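Local coordinates for ABC-type amino acid transport system, periplasmic component (Caldanaerobacter subterraneus subsp. tengcongensis MB4, PDB 4YMX), which binds arginine between its two lobes and probably delivers it, as the periplasmic substrate-binding component, to an amino acid ABC transporter, at residues Y124-V130 with I215-G221; V175-M180 with Y200-Y204. All coordinates share one frame; numbering follows the deposited sequence.

Contact 1: residues Y124-V130 with I215-G221; sequences YDSRQVV and INNVENG
The loop half of Y124-V130 and the irregular chain I215-G221 run antiparallel, closest at D125 and G221, whose CA atoms are 4.1 Å apart. The two segments carry the crossover connections that form the hinge between the lobes of a type 2 periplasmic binding protein, and side-chain-to-backbone bonds do most of the joining. G221 N donates to S126 OG at 2.9 Å; with chi1 at 65°, OG sits between its own backbone N and carbonyl carbon, facing the opposite linker. Position 221 is held by a glycine: at its backbone angles a CB would be jammed against the preceding carbonyl O. G221 CA lies 3.3 Å from Y124 O in a CA-H...O contact. The side chain of N216 crosses those of R127 and Q128 at about a right angle, and its OD1 accepts from Q128 N at 2.8 Å, nearly straight at the hydrogen (167°) although the donor stands well above the carbonyl plane. N220 ND2, from N216's own linker, adds a weak bond to that OD1, so the oxygen has a donor from each linker. Two waters add further bridges: one accepts from Q128 NE2 and N220 ND2 and bonds S126 OG, while the other passes from N216 ND2 to S126 O. The bent side chain of Q128, about 5 Å from the bound arginine, has its OE1 hydrogen-bonded by S157 OG and lays CG against V218 CG2. Deeper in the second lobe I215 CG2 lies 3.5 Å from Q128 O, and the apolar contact is I215 CG1 on V130 CG2, 4.1 Å apart.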
loop_
_atom_site.group_PDB
_atom_site.type_symbol
_atom_site.label_atom_id
_atom_site.label_comp_id
_atom_site.label_asym_id
_atom_site.label_seq_id
_atom_site.Cartn_x
_atom_site.Cartn_y
_atom_site.Cartn_z
ATOM N N TYR A 124 -0.839 -8.669 6.769
ATOM C CA TYR A 124 -1.422 -9.140 5.517
ATOM C C TYR A 124 -0.327 -9.463 4.515
ATOM O O TYR A 124 0.734 -8.859 4.553
ATOM C CB TYR A 124 -2.406 -8.107 4.943
ATOM C CG TYR A 124 -3.526 -8.745 4.141
ATOM C CD1 TYR A 124 -4.430 -9.601 4.746
ATOM C CD2 TYR A 124 -3.671 -8.497 2.787
ATOM C CE1 TYR A 124 -5.453 -10.199 4.027
ATOM C CE2 TYR A 124 -4.687 -9.099 2.050
ATOM C CZ TYR A 124 -5.577 -9.942 2.681
ATOM O OH TYR A 124 -6.596 -10.550 1.973
ATOM N N ASP A 125 -0.572 -10.409 3.619
ATOM C CA ASP A 125 0.400 -10.750 2.601
ATOM C C ASP A 125 0.203 -9.775 1.429
ATOM O O ASP A 125 -0.770 -9.015 1.393
ATOM C CB ASP A 125 0.211 -12.208 2.173
ATOM C CG ASP A 125 1.355 -12.730 1.321
ATOM O OD1 ASP A 125 2.446 -12.110 1.304
ATOM O OD2 ASP A 125 1.162 -13.783 0.674
ATOM N N SER A 126 1.127 -9.772 0.480
ATOM C CA SER A 126 0.913 -9.019 -0.754
ATOM C C SER A 126 1.718 -9.615 -1.899
ATOM O O SER A 126 2.666 -10.387 -1.680
ATOM C CB SER A 126 1.251 -7.526 -0.581
ATOM O OG SER A 126 2.629 -7.340 -0.312
ATOM N N ARG A 127 1.331 -9.252 -3.121
ATOM C CA ARG A 127 1.960 -9.744 -4.338
ATOM C C ARG A 127 2.012 -8.624 -5.377
ATOM O O ARG A 127 1.022 -7.933 -5.594
ATOM C CB ARG A 127 1.152 -10.920 -4.897
ATOM C CG ARG A 127 1.684 -11.501 -6.204
ATOM C CD ARG A 127 0.629 -12.354 -6.905
ATOM N NE ARG A 127 0.129 -13.434 -6.057
ATOM C CZ ARG A 127 0.715 -14.622 -5.938
ATOM N NH1 ARG A 127 1.829 -14.886 -6.608
ATOM N NH2 ARG A 127 0.191 -15.547 -5.147
ATOM N N GLN A 128 3.169 -8.451 -6.011
ATOM C CA GLN A 128 3.310 -7.505 -7.120
ATOM C C GLN A 128 2.749 -8.108 -8.394
ATOM O O GLN A 128 2.975 -9.289 -8.687
ATOM C CB GLN A 128 4.786 -7.160 -7.353
ATOM C CG GLN A 128 5.459 -6.525 -6.162
ATOM C CD GLN A 128 4.799 -5.230 -5.759
ATOM O OE1 GLN A 128 4.603 -4.337 -6.587
ATOM N NE2 GLN A 128 4.440 -5.120 -4.483
ATOM N N VAL A 129 2.032 -7.290 -9.155
ATOM C CA VAL A 129 1.557 -7.692 -10.466
ATOM C C VAL A 129 1.793 -6.569 -11.468
ATOM O O VAL A 129 2.209 -5.470 -11.115
ATOM C CB VAL A 129 0.056 -8.053 -10.468
ATOM C CG1 VAL A 129 -0.254 -9.126 -9.422
ATOM C CG2 VAL A 129 -0.812 -6.814 -10.270
ATOM N N VAL A 130 1.526 -6.865 -12.730
ATOM C CA VAL A 130 1.612 -5.878 -13.791
ATOM C C VAL A 130 0.201 -5.601 -14.318
ATOM O O VAL A 130 -0.600 -6.521 -14.488
ATOM C CB VAL A 130 2.528 -6.381 -14.915
ATOM C CG1 VAL A 130 2.480 -5.435 -16.112
ATOM C CG2 VAL A 130 3.963 -6.529 -14.401
ATOM N N ILE A 215 8.122 -10.468 -11.584
ATOM C CA ILE A 215 7.946 -9.117 -11.070
ATOM C C ILE A 215 7.779 -9.133 -9.554
ATOM O O ILE A 215 7.968 -8.116 -8.895
ATOM C CB ILE A 215 6.758 -8.385 -11.747
ATOM C CG1 ILE A 215 6.873 -6.868 -11.561
ATOM C CG2 ILE A 215 5.431 -8.880 -11.190
ATOM C CD1 ILE A 215 7.984 -6.228 -12.377
ATOM N N ASN A 216 7.450 -10.297 -9.005
ATOM C CA ASN A 216 7.190 -10.420 -7.573
ATOM C C ASN A 216 8.438 -10.771 -6.750
ATOM O O ASN A 216 8.335 -11.133 -5.574
ATOM C CB ASN A 216 6.073 -11.442 -7.337
ATOM C CG ASN A 216 5.464 -11.341 -5.949
ATOM O OD1 ASN A 216 5.234 -10.241 -5.434
ATOM N ND2 ASN A 216 5.227 -12.498 -5.322
ATOM N N ASN A 217 9.617 -10.628 -7.348
ATOM C CA ASN A 217 10.866 -10.961 -6.653
ATOM C C ASN A 217 11.364 -9.833 -5.748
ATOM O O ASN A 217 12.519 -9.399 -5.826
ATOM C CB ASN A 217 11.957 -11.390 -7.640
ATOM C CG ASN A 217 11.655 -12.715 -8.313
ATOM O OD1 ASN A 217 10.773 -13.464 -7.891
ATOM N ND2 ASN A 217 12.404 -13.015 -9.365
ATOM N N VAL A 218 10.461 -9.330 -4.911
ATOM C CA VAL A 218 10.787 -8.325 -3.904
ATOM C C VAL A 218 10.199 -8.798 -2.588
ATOM O O VAL A 218 9.435 -9.769 -2.559
ATOM C CB VAL A 218 10.200 -6.940 -4.255
ATOM C CG1 VAL A 218 10.928 -6.346 -5.439
ATOM C CG2 VAL A 218 8.698 -7.061 -4.537
ATOM N N GLU A 219 10.553 -8.125 -1.500
ATOM C CA GLU A 219 9.968 -8.428 -0.200
ATOM C C GLU A 219 8.462 -8.155 -0.242
ATOM O O GLU A 219 8.010 -7.212 -0.904
ATOM C CB GLU A 219 10.671 -7.630 0.909
ATOM C CG GLU A 219 12.122 -8.078 1.132
ATOM C CD GLU A 219 13.025 -7.005 1.710
ATOM O OE1 GLU A 219 13.484 -7.172 2.864
ATOM O OE2 GLU A 219 13.305 -6.011 1.005
ATOM N N ASN A 220 7.691 -9.001 0.437
ATOM C CA ASN A 220 6.236 -8.926 0.393
ATOM C C ASN A 220 5.633 -8.719 1.775
ATOM O O ASN A 220 6.327 -8.805 2.794
ATOM C CB ASN A 220 5.631 -10.195 -0.233
ATOM C CG ASN A 220 6.275 -10.571 -1.565
ATOM O OD1 ASN A 220 6.950 -11.604 -1.664
ATOM N ND2 ASN A 220 6.061 -9.747 -2.596
ATOM N N GLY A 221 4.336 -8.439 1.796
ATOM C CA GLY A 221 3.609 -8.311 3.044
ATOM C C GLY A 221 3.495 -6.876 3.512
ATOM O O GLY A 221 4.233 -6.000 3.059
HETATM O O HOH W 1 4.484 -7.346 -2.480
HETATM O O HOH W 2 3.800 -12.635 -2.758
#

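Contact 2: residues V175-M180 with Y200-Y204; sequences VSDEFM and YLKEY
F179 and Y200 form the tight half of this contact, an offset stack with ring centroids 4.2 Å apart and planes at 4°. Y200 CB also sits over the F179 face, 3.7 Å from the ring centroid (CH-pi), and L201 CD1 meets that ring's edge at CE1. F179 CG lies anti to its carbonyl carbon (chi1 -79°), carrying the ring across to the other helix. At the far end of Y200, V175 CG1 packs 3.6 Å from CE1. The aromatic cluster of F179, Y200 and Y204 joins helix 175-183 to helix 194-201 and the chain just after it, on the mixed sheet of the second lobe, where F179 and L201 meet M207. Y200 OH is hydrogen-bonded to O of D46, an arginine-pocket residue whose OD2 accepts from V175 N. With an alanine in place of Y200, one face of F179 would probably lose its stacking partner and D46 O the hydroxyl that bonds it. Toward solvent the fit is looser: the Y204 ring meets F179 obliquely, planes at 32°, with CE2 3.6 Å from F179 CB. Exposed M180 merely brushes Y204 OH through CG, and a water 2.7 Å from Y204 OH, in the ring plane, links that hydroxyl to S176 O.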
loop_
_atom_site.group_PDB
_atom_site.type_symbol
_atom_site.label_atom_id
_atom_site.label_comp_id
_atom_site.label_asym_id
_atom_site.label_seq_id
_atom_site.Cartn_x
_atom_site.Cartn_y
_atom_site.Cartn_z
ATOM N N VAL A 175 -0.744 6.525 -6.645
ATOM C CA VAL A 175 -1.144 5.415 -7.498
ATOM C C VAL A 175 -2.237 5.815 -8.482
ATOM O O VAL A 175 -2.273 5.323 -9.615
ATOM C CB VAL A 175 -1.601 4.215 -6.637
ATOM C CG1 VAL A 175 -2.144 3.090 -7.509
ATOM C CG2 VAL A 175 -0.435 3.716 -5.794
ATOM N N SER A 176 -3.131 6.707 -8.062
ATOM C CA SER A 176 -4.222 7.127 -8.929
ATOM C C SER A 176 -3.709 7.719 -10.248
ATOM O O SER A 176 -4.312 7.520 -11.298
ATOM C CB SER A 176 -5.126 8.121 -8.204
ATOM O OG SER A 176 -4.354 9.190 -7.680
ATOM N N ASP A 177 -2.571 8.401 -10.206
ATOM C CA ASP A 177 -1.993 8.967 -11.422
ATOM C C ASP A 177 -1.367 7.923 -12.331
ATOM O O ASP A 177 -1.322 8.100 -13.547
ATOM C CB ASP A 177 -1.008 10.080 -11.074
ATOM C CG ASP A 177 -1.705 11.280 -10.502
ATOM O OD1 ASP A 177 -2.597 11.824 -11.188
ATOM O OD2 ASP A 177 -1.405 11.656 -9.352
ATOM N N GLU A 178 -0.911 6.817 -11.753
ATOM C CA GLU A 178 -0.381 5.713 -12.544
ATOM C C GLU A 178 -1.472 5.104 -13.403
ATOM O O GLU A 178 -1.247 4.767 -14.567
ATOM C CB GLU A 178 0.231 4.658 -11.623
ATOM C CG GLU A 178 1.374 5.207 -10.780
ATOM C CD GLU A 178 1.809 4.243 -9.705
ATOM O OE1 GLU A 178 1.983 3.037 -10.004
ATOM O OE2 GLU A 178 1.964 4.690 -8.545
ATOM N N PHE A 179 -2.659 4.953 -12.828
ATOM C CA PHE A 179 -3.777 4.427 -13.591
ATOM C C PHE A 179 -4.262 5.395 -14.659
ATOM O O PHE A 179 -4.627 4.970 -15.762
ATOM C CB PHE A 179 -4.898 3.962 -12.659
ATOM C CG PHE A 179 -4.621 2.620 -12.047
ATOM C CD1 PHE A 179 -5.063 1.470 -12.674
ATOM C CD2 PHE A 179 -3.856 2.509 -10.885
ATOM C CE1 PHE A 179 -4.786 0.221 -12.138
ATOM C CE2 PHE A 179 -3.575 1.266 -10.341
ATOM C CZ PHE A 179 -4.043 0.121 -10.975
ATOM N N MET A 180 -4.223 6.691 -14.361
ATOM C CA MET A 180 -4.545 7.685 -15.375
ATOM C C MET A 180 -3.533 7.636 -16.523
ATOM O O MET A 180 -3.908 7.742 -17.694
ATOM C CB MET A 180 -4.627 9.084 -14.757
ATOM C CG MET A 180 -5.840 9.264 -13.853
ATOM S SD MET A 180 -5.680 10.684 -12.741
ATOM C CE MET A 180 -5.631 12.031 -13.917
ATOM N N TYR A 200 -8.845 -0.951 -8.419
ATOM C CA TYR A 200 -8.877 0.033 -9.498
ATOM C C TYR A 200 -9.587 -0.485 -10.748
ATOM O O TYR A 200 -10.263 0.280 -11.438
ATOM C CB TYR A 200 -7.464 0.492 -9.851
ATOM C CG TYR A 200 -6.937 1.628 -8.986
ATOM C CD1 TYR A 200 -6.184 1.376 -7.843
ATOM C CD2 TYR A 200 -7.185 2.953 -9.325
ATOM C CE1 TYR A 200 -5.694 2.413 -7.059
ATOM C CE2 TYR A 200 -6.707 3.998 -8.544
ATOM C CZ TYR A 200 -5.960 3.717 -7.414
ATOM O OH TYR A 200 -5.477 4.754 -6.645
ATOM N N LEU A 201 -9.446 -1.776 -11.029
ATOM C CA LEU A 201 -10.009 -2.346 -12.248
ATOM C C LEU A 201 -11.533 -2.520 -12.173
ATOM O O LEU A 201 -12.177 -2.812 -13.179
ATOM C CB LEU A 201 -9.292 -3.652 -12.619
ATOM C CG LEU A 201 -8.113 -3.463 -13.586
ATOM C CD1 LEU A 201 -7.131 -2.393 -13.104
ATOM C CD2 LEU A 201 -7.392 -4.788 -13.841
ATOM N N LYS A 202 -12.113 -2.314 -10.992
ATOM C CA LYS A 202 -13.570 -2.216 -10.891
ATOM C C LYS A 202 -14.078 -1.034 -11.711
ATOM O O LYS A 202 -15.163 -1.095 -12.300
ATOM C CB LYS A 202 -14.028 -2.114 -9.429
ATOM C CG LYS A 202 -13.636 -3.319 -8.570
ATOM C CD LYS A 202 -14.261 -3.254 -7.178
ATOM C CE LYS A 202 -14.278 -1.835 -6.620
ATOM N NZ LYS A 202 -12.924 -1.222 -6.518
ATOM N N GLU A 203 -13.292 0.041 -11.768
ATOM C CA GLU A 203 -13.643 1.189 -12.590
ATOM C C GLU A 203 -12.951 1.164 -13.949
ATOM O O GLU A 203 -13.558 1.487 -14.972
ATOM C CB GLU A 203 -13.311 2.493 -11.861
ATOM C CG GLU A 203 -14.070 2.666 -10.551
ATOM C CD GLU A 203 -15.568 2.535 -10.730
ATOM O OE1 GLU A 203 -16.098 2.995 -11.768
ATOM O OE2 GLU A 203 -16.217 1.962 -9.832
ATOM N N TYR A 204 -11.683 0.770 -13.969
ATOM C CA TYR A 204 -10.944 0.747 -15.219
ATOM C C TYR A 204 -11.171 -0.576 -15.956
ATOM O O TYR A 204 -10.328 -1.491 -15.937
ATOM C CB TYR A 204 -9.463 0.981 -14.956
ATOM C CG TYR A 204 -9.087 2.412 -14.629
ATOM C CD1 TYR A 204 -8.889 3.347 -15.647
ATOM C CD2 TYR A 204 -8.881 2.824 -13.314
ATOM C CE1 TYR A 204 -8.512 4.639 -15.362
ATOM C CE2 TYR A 204 -8.502 4.126 -13.021
ATOM C CZ TYR A 204 -8.318 5.021 -14.056
ATOM O OH TYR A 204 -7.938 6.316 -13.806
HETATM O O HOH W 3 -7.023 6.708 -11.303
#

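How the contacts relate
From the N terminus the chain first builds most of one lobe, then leaves strand 117-124 and crosses to the other in the first half of contact 1. There it enters strand 128-133 and goes on through strands 148-152 and 168-172 to helix 175-183. Contact 2 closes a short loop of 19 residues, bringing the end of helix 194-201 back to that helix past strand 189-193. After strand 207-210 the return linker closes contact 1 around 84 residues, with contact 2 nested inside, and re-enters the first lobe in strand 222-227. Their nearest atoms are about 7 Å apart. Contact 1 ties the two crossovers of the hinge; contact 2 ties two helices within the lobe they enclose.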